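Local coordinates for beta-1,4-galactanase (Humicola insolens, PDB 1HJQ), which hydrolyses the beta-1,4-galactosidic linkages of type I arabinogalactans as a family 53 glycoside hydrolase, at residues N58-I63 with M117-D122; W191-L196 with S235-E240. One frame throughout, in Å; residues are numbered along the deposited sequence.

Interaction 1: residues N58-I63 with M117-D122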
ATOM      1  N   ASN A  58      -1.398 -13.289  -7.800  1.00 14.64           N
ATOM      2  CA  ASN A  58      -1.166 -13.067  -9.213  1.00 15.16           C
ATOM      3  C   ASN A  58      -2.433 -12.442  -9.779  1.00 16.18           C
ATOM      4  O   ASN A  58      -3.418 -12.266  -9.061  1.00 15.70           O
ATOM      5  CB  ASN A  58      -0.760 -14.359  -9.954  1.00 12.98           C
ATOM      6  CG  ASN A  58      -1.892 -15.355 -10.133  1.00 10.76           C
ATOM      7  OD1 ASN A  58      -3.058 -15.075  -9.851  1.00 12.27           O
ATOM      8  ND2 ASN A  58      -1.542 -16.533 -10.633  1.00  6.78           N
ATOM      9  N   LEU A  59      -2.400 -12.089 -11.055  1.00 18.19           N
ATOM     10  CA  LEU A  59      -3.535 -11.437 -11.692  1.00 20.37           C
ATOM     11  C   LEU A  59      -4.891 -12.093 -11.432  1.00 20.79           C
ATOM     12  O   LEU A  59      -5.799 -11.449 -10.913  1.00 21.93           O
ATOM     13  CB  LEU A  59      -3.286 -11.329 -13.194  1.00 21.97           C
ATOM     14  CG  LEU A  59      -4.069 -10.199 -13.861  1.00 24.23           C
ATOM     15  CD1 LEU A  59      -3.764  -8.875 -13.142  1.00 23.94           C
ATOM     16  CD2 LEU A  59      -3.687 -10.125 -15.340  1.00 24.36           C
ATOM     17  N   ASP A  60      -5.033 -13.365 -11.789  1.00 20.99           N
ATOM     18  CA  ASP A  60      -6.295 -14.065 -11.585  1.00 21.39           C
ATOM     19  C   ASP A  60      -6.753 -13.924 -10.140  1.00 21.66           C
ATOM     20  O   ASP A  60      -7.916 -13.616  -9.871  1.00 22.26           O
ATOM     21  CB  ASP A  60      -6.149 -15.552 -11.925  1.00 22.63           C
ATOM     22  CG  ASP A  60      -5.669 -15.784 -13.347  1.00 24.44           C
ATOM     23  OD1 ASP A  60      -6.216 -15.150 -14.279  1.00 23.89           O
ATOM     24  OD2 ASP A  60      -4.747 -16.609 -13.533  1.00 25.78           O
ATOM     25  N   TYR A  61      -5.826 -14.155  -9.216  1.00 21.18           N
ATOM     26  CA  TYR A  61      -6.095 -14.057  -7.790  1.00 20.08           C
ATOM     27  C   TYR A  61      -6.639 -12.681  -7.430  1.00 20.14           C
ATOM     28  O   TYR A  61      -7.600 -12.565  -6.670  1.00 20.29           O
ATOM     29  CB  TYR A  61      -4.805 -14.326  -6.993  1.00 20.66           C
ATOM     30  CG  TYR A  61      -4.947 -14.199  -5.487  1.00 20.09           C
ATOM     31  CD1 TYR A  61      -5.050 -12.949  -4.873  1.00 20.01           C
ATOM     32  CD2 TYR A  61      -5.009 -15.330  -4.679  1.00 20.07           C
ATOM     33  CE1 TYR A  61      -5.219 -12.832  -3.494  1.00 20.49           C
ATOM     34  CE2 TYR A  61      -5.178 -15.225  -3.301  1.00 21.02           C
ATOM     35  CZ  TYR A  61      -5.284 -13.975  -2.714  1.00 21.34           C
ATOM     36  OH  TYR A  61      -5.470 -13.876  -1.350  1.00 21.89           O
ATOM     37  N   ASN A  62      -6.029 -11.636  -7.975  1.00 19.89           N
ATOM     38  CA  ASN A  62      -6.469 -10.284  -7.668  1.00 20.66           C
ATOM     39  C   ASN A  62      -7.779  -9.909  -8.328  1.00 20.64           C
ATOM     40  O   ASN A  62      -8.477  -9.012  -7.855  1.00 21.35           O
ATOM     41  CB  ASN A  62      -5.379  -9.277  -8.033  1.00 21.33           C
ATOM     42  CG  ASN A  62      -4.284  -9.214  -6.989  1.00 21.97           C
ATOM     43  OD1 ASN A  62      -4.480  -8.663  -5.903  1.00 22.83           O
ATOM     44  ND2 ASN A  62      -3.131  -9.796  -7.300  1.00 21.26           N
ATOM     45  N   ILE A  63      -8.123 -10.588  -9.415  1.00 20.51           N
ATOM     46  CA  ILE A  63      -9.378 -10.302 -10.089  1.00 21.15           C
ATOM     47  C   ILE A  63     -10.549 -10.850  -9.287  1.00 22.04           C
ATOM     48  O   ILE A  63     -11.609 -10.234  -9.231  1.00 21.48           O
ATOM     49  CB  ILE A  63      -9.399 -10.885 -11.503  1.00 21.00           C
ATOM     50  CG1 ILE A  63      -8.510 -10.022 -12.397  1.00 21.56           C
ATOM     51  CG2 ILE A  63     -10.830 -10.955 -12.029  1.00 20.30           C
ATOM     52  CD1 ILE A  63      -8.599 -10.353 -13.854  1.00 24.73           C
ATOM     53  N   MET A 117      -3.624  -4.093 -16.416  1.00 19.75           N
ATOM     54  CA  MET A 117      -4.704  -3.135 -16.248  1.00 20.66           C
ATOM     55  C   MET A 117      -5.873  -3.483 -17.163  1.00 21.58           C
ATOM     56  O   MET A 117      -7.036  -3.410 -16.760  1.00 20.75           O
ATOM     57  CB  MET A 117      -4.200  -1.724 -16.529  1.00 20.14           C
ATOM     58  CG  MET A 117      -3.213  -1.208 -15.485  1.00 19.85           C
ATOM     59  SD  MET A 117      -3.972  -0.789 -13.887  1.00 21.45           S
ATOM     60  CE  MET A 117      -3.976  -2.393 -13.074  1.00 21.69           C
ATOM     61  N   ASN A 118      -5.567  -3.879 -18.394  1.00 23.06           N
ATOM     62  CA  ASN A 118      -6.617  -4.243 -19.336  1.00 24.44           C
ATOM     63  C   ASN A 118      -7.361  -5.471 -18.833  1.00 25.01           C
ATOM     64  O   ASN A 118      -8.512  -5.712 -19.191  1.00 25.54           O
ATOM     65  CB  ASN A 118      -6.035  -4.515 -20.725  1.00 23.88           C
ATOM     66  CG  ASN A 118      -5.806  -3.245 -21.514  1.00 25.13           C
ATOM     67  OD1 ASN A 118      -6.633  -2.335 -21.491  1.00 25.27           O
ATOM     68  ND2 ASN A 118      -4.688  -3.179 -22.231  1.00 26.60           N
ATOM     69  N   ARG A 119      -6.697  -6.244 -17.988  1.00 25.93           N
ATOM     70  CA  ARG A 119      -7.306  -7.439 -17.434  1.00 26.86           C
ATOM     71  C   ARG A 119      -8.499  -7.027 -16.568  1.00 26.95           C
ATOM     72  O   ARG A 119      -9.557  -7.660 -16.602  1.00 27.06           O
ATOM     73  CB  ARG A 119      -6.278  -8.197 -16.608  1.00 28.14           C
ATOM     74  CG  ARG A 119      -6.691  -9.594 -16.265  1.00 31.75           C
ATOM     75  CD  ARG A 119      -6.776 -10.478 -17.492  1.00 33.08           C
ATOM     76  NE  ARG A 119      -7.318 -11.781 -17.122  1.00 36.09           N
ATOM     77  CZ  ARG A 119      -6.664 -12.699 -16.415  1.00 36.68           C
ATOM     78  NH1 ARG A 119      -5.424 -12.473 -16.003  1.00 36.57           N
ATOM     79  NH2 ARG A 119      -7.267 -13.837 -16.096  1.00 38.21           N
ATOM     80  N   PHE A 120      -8.327  -5.955 -15.799  1.00 26.86           N
ATOM     81  CA  PHE A 120      -9.404  -5.452 -14.955  1.00 26.80           C
ATOM     82  C   PHE A 120     -10.463  -4.762 -15.813  1.00 27.24           C
ATOM     83  O   PHE A 120     -11.661  -4.944 -15.601  1.00 27.67           O
ATOM     84  CB  PHE A 120      -8.866  -4.465 -13.915  1.00 25.60           C
ATOM     85  CG  PHE A 120      -8.114  -5.116 -12.798  1.00 24.71           C
ATOM     86  CD1 PHE A 120      -6.731  -5.245 -12.850  1.00 24.94           C
ATOM     87  CD2 PHE A 120      -8.793  -5.630 -11.701  1.00 24.38           C
ATOM     88  CE1 PHE A 120      -6.034  -5.880 -11.827  1.00 24.03           C
ATOM     89  CE2 PHE A 120      -8.107  -6.267 -10.672  1.00 24.20           C
ATOM     90  CZ  PHE A 120      -6.727  -6.392 -10.735  1.00 24.38           C
ATOM     91  N   ALA A 121     -10.011  -3.972 -16.781  1.00 27.29           N
ATOM     92  CA  ALA A 121     -10.911  -3.258 -17.675  1.00 27.69           C
ATOM     93  C   ALA A 121     -11.849  -4.231 -18.381  1.00 28.23           C
ATOM     94  O   ALA A 121     -13.067  -4.051 -18.377  1.00 28.66           O
ATOM     95  CB  ALA A 121     -10.109  -2.480 -18.700  1.00 28.07           C
ATOM     96  N   ASP A 122     -11.270  -5.262 -18.989  1.00 27.78           N
ATOM     97  CA  ASP A 122     -12.054  -6.259 -19.703  1.00 27.10           C
ATOM     98  C   ASP A 122     -12.979  -7.020 -18.760  1.00 27.02           C
ATOM     99  O   ASP A 122     -14.037  -7.502 -19.170  1.00 27.84           O
ATOM    100  CB  ASP A 122     -11.133  -7.253 -20.420  1.00 26.56           C
ATOM    101  CG  ASP A 122     -10.255  -6.585 -21.466  1.00 26.27           C
ATOM    102  OD1 ASP A 122     -10.582  -5.452 -21.897  1.00 25.46           O
ATOM    103  OD2 ASP A 122      -9.246  -7.207 -21.863  1.00 25.04           O
TER
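Arg-119 runs past Leu-59 and Ile-63 to the carboxylate of Asp-60, and its partners change along the chain. Its CB lies 3.5 Å from Leu-59 CD2. CG is anti to the backbone N (chi1 -166°), which brings it up to the CD2 methyl of Leu-59. After the bend at chi2, Arg-119 CD still follows Leu-59 CD2, at 3.8 Å, while NE passes 3.8 Å from Ile-63 CD1, the methyl lying over one guanidinium face toward its rim. Leu-59 CD2 and Asp-60 OD1 sit instead at the guanidinium edge. There NH2 forms a salt bridge with Asp-60 OD1, modelled at 2.5 Å, a value too short to be read literally at this resolution. NH1 adds only a weak bond to that same OD1. The carboxylate and guanidinium planes stand 81° apart, and a single carboxylate oxygen takes both bonds. An alanine here would probably leave Asp-60 OD1 without this charged mate and would take from Leu-59 CD2 its neighbours CG and CD. Beneath, Phe-120 takes Ile-63 CG1 over one face, 4.2 Å from its CE2, and meets Leu-59 CD1 obliquely; its ring also rests on Leu-76 and Ile-78 of strand 75-80. With the helix segments inclined at 37°, this is the pairing of neighbouring outer helices across a strand in a TIM barrel.

Interaction 2: residues W191-L196 with S235-E240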
ATOM      1  N   TRP A 191      14.963  11.040  -3.163  1.00 15.37           N
ATOM      2  CA  TRP A 191      14.409  10.166  -4.178  1.00 15.10           C
ATOM      3  C   TRP A 191      13.718  10.893  -5.335  1.00 15.88           C
ATOM      4  O   TRP A 191      14.161  10.814  -6.486  1.00 15.51           O
ATOM      5  CB  TRP A 191      13.415   9.194  -3.552  1.00 13.30           C
ATOM      6  CG  TRP A 191      13.171   8.011  -4.416  1.00 12.40           C
ATOM      7  CD1 TRP A 191      13.877   6.841  -4.421  1.00 12.99           C
ATOM      8  CD2 TRP A 191      12.167   7.878  -5.425  1.00 11.17           C
ATOM      9  NE1 TRP A 191      13.373   5.984  -5.368  1.00 11.75           N
ATOM     10  CE2 TRP A 191      12.319   6.595  -6.000  1.00 11.53           C
ATOM     11  CE3 TRP A 191      11.153   8.717  -5.902  1.00  8.77           C
ATOM     12  CZ2 TRP A 191      11.494   6.131  -7.025  1.00 10.02           C
ATOM     13  CZ3 TRP A 191      10.338   8.259  -6.916  1.00  9.67           C
ATOM     14  CH2 TRP A 191      10.512   6.975  -7.470  1.00 10.41           C
ATOM     15  N   TYR A 192      12.625  11.590  -5.038  1.00 16.45           N
ATOM     16  CA  TYR A 192      11.882  12.291  -6.081  1.00 16.89           C
ATOM     17  C   TYR A 192      12.738  13.283  -6.861  1.00 17.93           C
ATOM     18  O   TYR A 192      12.622  13.389  -8.085  1.00 18.41           O
ATOM     19  CB  TYR A 192      10.655  12.988  -5.478  1.00 15.92           C
ATOM     20  CG  TYR A 192       9.528  12.032  -5.123  1.00 15.31           C
ATOM     21  CD1 TYR A 192       8.784  11.390  -6.125  1.00 14.89           C
ATOM     22  CD2 TYR A 192       9.212  11.760  -3.793  1.00 14.22           C
ATOM     23  CE1 TYR A 192       7.757  10.508  -5.808  1.00 14.10           C
ATOM     24  CE2 TYR A 192       8.187  10.880  -3.460  1.00 14.24           C
ATOM     25  CZ  TYR A 192       7.460  10.256  -4.471  1.00 14.78           C
ATOM     26  OH  TYR A 192       6.431   9.396  -4.143  1.00 13.29           O
ATOM     27  N   THR A 193      13.604  14.003  -6.159  1.00 18.79           N
ATOM     28  CA  THR A 193      14.471  14.964  -6.816  1.00 19.46           C
ATOM     29  C   THR A 193      15.296  14.252  -7.886  1.00 19.44           C
ATOM     30  O   THR A 193      15.278  14.621  -9.063  1.00 19.62           O
ATOM     31  CB  THR A 193      15.426  15.632  -5.806  1.00 20.59           C
ATOM     32  OG1 THR A 193      14.673  16.492  -4.940  1.00 21.14           O
ATOM     33  CG2 THR A 193      16.507  16.444  -6.538  1.00 18.55           C
ATOM     34  N   ASN A 194      16.016  13.220  -7.469  1.00 18.71           N
ATOM     35  CA  ASN A 194      16.842  12.473  -8.397  1.00 18.91           C
ATOM     36  C   ASN A 194      16.057  11.822  -9.532  1.00 19.24           C
ATOM     37  O   ASN A 194      16.504  11.843 -10.676  1.00 21.10           O
ATOM     38  CB  ASN A 194      17.646  11.422  -7.644  1.00 18.07           C
ATOM     39  CG  ASN A 194      18.817  12.018  -6.898  1.00 17.68           C
ATOM     40  OD1 ASN A 194      19.744  12.554  -7.508  1.00 18.17           O
ATOM     41  ND2 ASN A 194      18.786  11.933  -5.574  1.00 17.38           N
ATOM     42  N   VAL A 195      14.895  11.254  -9.229  1.00 18.20           N
ATOM     43  CA  VAL A 195      14.093  10.616 -10.260  1.00 18.01           C
ATOM     44  C   VAL A 195      13.482  11.631 -11.234  1.00 18.73           C
ATOM     45  O   VAL A 195      13.533  11.448 -12.457  1.00 18.46           O
ATOM     46  CB  VAL A 195      12.947   9.776  -9.641  1.00 18.06           C
ATOM     47  CG1 VAL A 195      12.065   9.217 -10.735  1.00 17.28           C
ATOM     48  CG2 VAL A 195      13.512   8.649  -8.813  1.00 17.24           C
ATOM     49  N   LEU A 196      12.907  12.701 -10.698  1.00 18.69           N
ATOM     50  CA  LEU A 196      12.279  13.706 -11.545  1.00 19.60           C
ATOM     51  C   LEU A 196      13.237  14.607 -12.329  1.00 19.75           C
ATOM     52  O   LEU A 196      12.812  15.293 -13.262  1.00 19.23           O
ATOM     53  CB  LEU A 196      11.328  14.567 -10.713  1.00 19.94           C
ATOM     54  CG  LEU A 196      10.175  13.804 -10.054  1.00 20.73           C
ATOM     55  CD1 LEU A 196       9.308  14.788  -9.275  1.00 20.07           C
ATOM     56  CD2 LEU A 196       9.348  13.078 -11.115  1.00 19.80           C
ATOM     57  N   SER A 235       3.820  20.707  -1.172  1.00 17.69           N
ATOM     58  CA  SER A 235       4.204  22.049  -1.590  1.00 18.02           C
ATOM     59  C   SER A 235       5.245  22.040  -2.706  1.00 17.81           C
ATOM     60  O   SER A 235       5.306  22.961  -3.523  1.00 18.04           O
ATOM     61  CB  SER A 235       4.756  22.834  -0.399  1.00 18.67           C
ATOM     62  OG  SER A 235       5.156  24.132  -0.794  1.00 18.45           O
ATOM     63  N   ARG A 236       6.053  20.990  -2.746  1.00 17.29           N
ATOM     64  CA  ARG A 236       7.100  20.877  -3.745  1.00 17.44           C
ATOM     65  C   ARG A 236       6.679  20.270  -5.082  1.00 17.64           C
ATOM     66  O   ARG A 236       7.074  20.757  -6.144  1.00 16.51           O
ATOM     67  CB  ARG A 236       8.250  20.062  -3.175  1.00 18.00           C
ATOM     68  CG  ARG A 236       9.356  19.772  -4.161  1.00 19.62           C
ATOM     69  CD  ARG A 236      10.334  20.917  -4.295  1.00 20.51           C
ATOM     70  NE  ARG A 236      11.620  20.392  -4.737  1.00 25.00           N
ATOM     71  CZ  ARG A 236      11.943  20.144  -6.006  1.00 26.81           C
ATOM     72  NH1 ARG A 236      11.071  20.392  -6.985  1.00 25.51           N
ATOM     73  NH2 ARG A 236      13.134  19.617  -6.291  1.00 26.56           N
ATOM     74  N   TRP A 237       5.888  19.204  -5.037  1.00 17.71           N
ATOM     75  CA  TRP A 237       5.480  18.547  -6.270  1.00 17.30           C
ATOM     76  C   TRP A 237       3.987  18.580  -6.565  1.00 17.75           C
ATOM     77  O   TRP A 237       3.550  18.098  -7.606  1.00 19.01           O
ATOM     78  CB  TRP A 237       6.017  17.111  -6.269  1.00 16.94           C
ATOM     79  CG  TRP A 237       7.511  17.083  -6.446  1.00 15.78           C
ATOM     80  CD1 TRP A 237       8.199  17.421  -7.574  1.00 15.92           C
ATOM     81  CD2 TRP A 237       8.498  16.783  -5.450  1.00 14.93           C
ATOM     82  NE1 TRP A 237       9.552  17.356  -7.344  1.00 15.79           N
ATOM     83  CE2 TRP A 237       9.765  16.969  -6.049  1.00 15.19           C
ATOM     84  CE3 TRP A 237       8.437  16.383  -4.108  1.00 14.75           C
ATOM     85  CZ2 TRP A 237      10.965  16.770  -5.353  1.00 14.59           C
ATOM     86  CZ3 TRP A 237       9.630  16.186  -3.413  1.00 14.50           C
ATOM     87  CH2 TRP A 237      10.878  16.382  -4.041  1.00 15.15           C
ATOM     88  N   GLY A 238       3.214  19.154  -5.647  1.00 17.63           N
ATOM     89  CA  GLY A 238       1.779  19.275  -5.831  1.00 17.45           C
ATOM     90  C   GLY A 238       0.957  18.021  -6.084  1.00 18.36           C
ATOM     91  O   GLY A 238      -0.113  18.097  -6.697  1.00 18.40           O
ATOM     92  N   LYS A 239       1.424  16.870  -5.609  1.00 17.85           N
ATOM     93  CA  LYS A 239       0.684  15.628  -5.814  1.00 17.63           C
ATOM     94  C   LYS A 239      -0.164  15.270  -4.600  1.00 17.85           C
ATOM     95  O   LYS A 239       0.128  15.712  -3.488  1.00 18.50           O
ATOM     96  CB  LYS A 239       1.658  14.487  -6.087  1.00 17.55           C
ATOM     97  CG  LYS A 239       2.526  14.692  -7.303  1.00 17.94           C
ATOM     98  CD  LYS A 239       1.670  14.838  -8.536  1.00 16.46           C
ATOM     99  CE  LYS A 239       2.516  14.937  -9.775  1.00 15.72           C
ATOM    100  NZ  LYS A 239       1.634  15.191 -10.935  1.00 14.95           N
ATOM    101  N   GLU A 240      -1.217  14.479  -4.800  1.00 18.15           N
ATOM    102  CA  GLU A 240      -2.039  14.052  -3.664  1.00 17.71           C
ATOM    103  C   GLU A 240      -1.182  13.060  -2.873  1.00 17.20           C
ATOM    104  O   GLU A 240      -0.391  12.303  -3.443  1.00 16.65           O
ATOM    105  CB  GLU A 240      -3.332  13.371  -4.122  1.00 18.54           C
ATOM    106  CG  GLU A 240      -4.322  14.288  -4.817  1.00 19.75           C
ATOM    107  CD  GLU A 240      -5.691  13.643  -4.978  1.00 21.54           C
ATOM    108  OE1 GLU A 240      -5.760  12.523  -5.522  1.00 22.20           O
ATOM    109  OE2 GLU A 240      -6.699  14.253  -4.558  1.00 22.32           O
TER
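Trp-237 takes Tyr-192 CB over one face of its indole and meets Leu-196 CD1 obliquely, joining two successive outer helices of the (beta/alpha)8 TIM barrel, 185-198 and 223-237, over the intervening strand 208-212. The inner part is closely packed. Tyr-192 CB stands 3.8 Å from the centroid of the six-membered ring of Trp-237 and 15° off its normal, which meets the geometry of a CH-pi contact. The tyrosine ring itself continues past the indole: the two ring centroids are 5.6 Å apart with planes at 43°, an oblique pair that is neither a stack nor edge-to-face. Val-177, Leu-179 and Met-209 of the barrel strands receive that ring, whose side chain lies about 10 Å from that of Glu-135, the probable proton donor. Leu-196 sends CD1 to the pyrrole end of the indole, near CD1 and NE1 of Trp-237 and 3.9 Å from its CE2. Met-203 and Met-209 add further apolar contacts to Trp-237.

Toward solvent the contact thins out and holds no hydrogen bond between the segments. Arg-236, an exposed residue, folds back beside its own neighbour: its CG lies over the centre of the indole on the face opposite Tyr-192, and its guanidinium sets one face over Trp-237 CZ2. The chain bend at chi2 (83°) turns CD toward this course. Thr-193 OG1 is hydrogen-bonded to Asn-189 O, within its own helix; it stays 3.7 Å from Arg-236 NH2 without bonding, and lies in the plane of the indole at its edge, 3.7 Å from Trp-237 CZ2.

In the fold
Interaction 1 closes before interaction 2 opens along the chain, and their centres are 29 Å apart, with nearest atoms about 16 Å apart, so they do not touch. Both lie on the helical outside of one closed eight-stranded parallel barrel, 18 and 19 Å from the chain centre. Each joins helices that are consecutive around that barrel: helices 59-71 and 102-123 over strand 75-80; helices 185-198 and 223-237 over strand 208-212. Thus the same succession of neighbouring helices over one strand occurs at two separate places on the shell, with different side-chain chemistry. Interaction 1 is away from the catalytic residues, whereas segment 235-240 leads into strand 240-245, which ends at Glu-245, the probable nucleophile.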